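Local structure of Succinylglutamatedesuccinylase/aspartoacylase (Rhodobacter sphaeroides 2.4.1, 3CDX) at the interface of chains A and B. The protein is a metal-dependent hydrolase of the succinylglutamate desuccinylase/aspartoacylase family that probably cleaves carbon-nitrogen bonds in linear amides. Numbering follows the deposited sequence. Chains: chain A/B, Succinylglutamatedesuccinylase/aspartoacylase.

The interface of chains A and B. Residues chain A 118-119, 196-197; chain B 123.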
loop_
_atom_site.group_PDB
_atom_site.type_symbol
_atom_site.label_atom_id
_atom_site.label_comp_id
_atom_site.label_asym_id
_atom_site.label_seq_id
_atom_site.Cartn_x
_atom_site.Cartn_y
_atom_site.Cartn_z
ATOM N N PHE A 118 -6.299 -5.379 24.932
ATOM C CA PHE A 118 -6.535 -6.251 26.079
ATOM C C PHE A 118 -7.936 -6.017 26.674
ATOM O O PHE A 118 -8.458 -4.893 26.594
ATOM C CB PHE A 118 -5.464 -6.027 27.129
ATOM C CG PHE A 118 -4.120 -6.609 26.758
ATOM C CD1 PHE A 118 -3.193 -5.849 26.093
ATOM C CD2 PHE A 118 -3.808 -7.933 27.071
ATOM C CE1 PHE A 118 -1.969 -6.375 25.740
ATOM C CE2 PHE A 118 -2.588 -8.476 26.732
ATOM C CZ PHE A 118 -1.659 -7.696 26.069
ATOM N N PRO A 119 -8.531 -7.057 27.309
ATOM C CA PRO A 119 -8.008 -8.413 27.526
ATOM C C PRO A 119 -7.981 -9.360 26.296
ATOM O O PRO A 119 -7.448 -10.476 26.395
ATOM C CB PRO A 119 -8.902 -8.959 28.654
ATOM C CG PRO A 119 -10.194 -8.180 28.535
ATOM C CD PRO A 119 -9.839 -6.842 27.960
ATOM N N GLY A 196 -7.330 1.607 29.389
ATOM C CA GLY A 196 -8.074 0.546 30.058
ATOM C C GLY A 196 -7.863 -0.782 29.345
ATOM O O GLY A 196 -8.387 -1.837 29.753
ATOM N N SER A 197 -7.089 -0.729 28.270
ATOM C CA SER A 197 -6.963 -1.870 27.375
ATOM C C SER A 197 -5.502 -2.224 27.188
ATOM O O SER A 197 -5.121 -2.941 26.227
ATOM C CB SER A 197 -7.637 -1.527 26.041
ATOM O OG SER A 197 -7.286 -0.200 25.669
ATOM N N ARG B 123 -14.447 -0.027 23.074
ATOM C CA ARG B 123 -13.094 -0.630 23.110
ATOM C C ARG B 123 -12.658 -1.040 21.705
ATOM O O ARG B 123 -11.619 -1.661 21.545
ATOM C CB ARG B 123 -13.017 -1.851 24.044
ATOM C CG ARG B 123 -13.662 -1.679 25.411
ATOM C CD ARG B 123 -13.787 -3.022 26.157
ATOM N NE ARG B 123 -12.499 -3.495 26.702
ATOM C CZ ARG B 123 -11.802 -2.890 27.676
ATOM N NH1 ARG B 123 -12.245 -1.756 28.239
ATOM N NH2 ARG B 123 -10.643 -3.409 28.086
#
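B:Arg123 reaches from chain B to two backbone carbonyls of chain A, those of A:Phe118 and A:Gly196, and offers both the same terminal guanidinium nitrogen, NH2. It is a worked example of how an arginine can join two protein copies by reading main-chain oxygens from separate loops. NH2 donates to A:Phe118 O at 3.0 Å, lying in the carbonyl plane on a lone pair, although that oxygen is tilted from the guanidinium plane. The second bond, from NH2 to A:Gly196 O at 3.2 Å, has the opposite compromise: the oxygen lies near the guanidinium plane, but the nitrogen stands about 50° above the carbonyl plane. It is the straighter of the two, with 157° at the hydrogen. One nitrogen thus spans two loops of chain A, which should limit rotation of the guanidinium.

Packing is closest around this nitrogen. The ring carbon CD of A:Pro119, which follows a cis peptide bond, comes within 3.5 Å of NH2, and the proline and arginine side chains meet at roughly a right angle. A:Ser197 adds a more distant touch, its CB 4.1 Å from NH2. On the looser side of this contact NH1 stays 4.1 Å from A:Gly196 O, beyond hydrogen-bonding distance. The arginine chain bends at chi3 (75°), turning the guanidinium towards the two carbonyls. On the chain A side, A:Phe118 contributes its backbone, while its ring turns away from chain B, with A:Ser197 O in plane at its edge.

Shortening B:Arg123 to an alanine is likely to leave both carbonyl oxygens without their donor from chain B and a gap beside CD of A:Pro119. The patch is small, hiding 124 Å² in all, and joins two copies within a six-chain deposited assembly. It may help to hold the loops of A:Phe118 and A:Gly196 against chain B, if that assembly is the biological one.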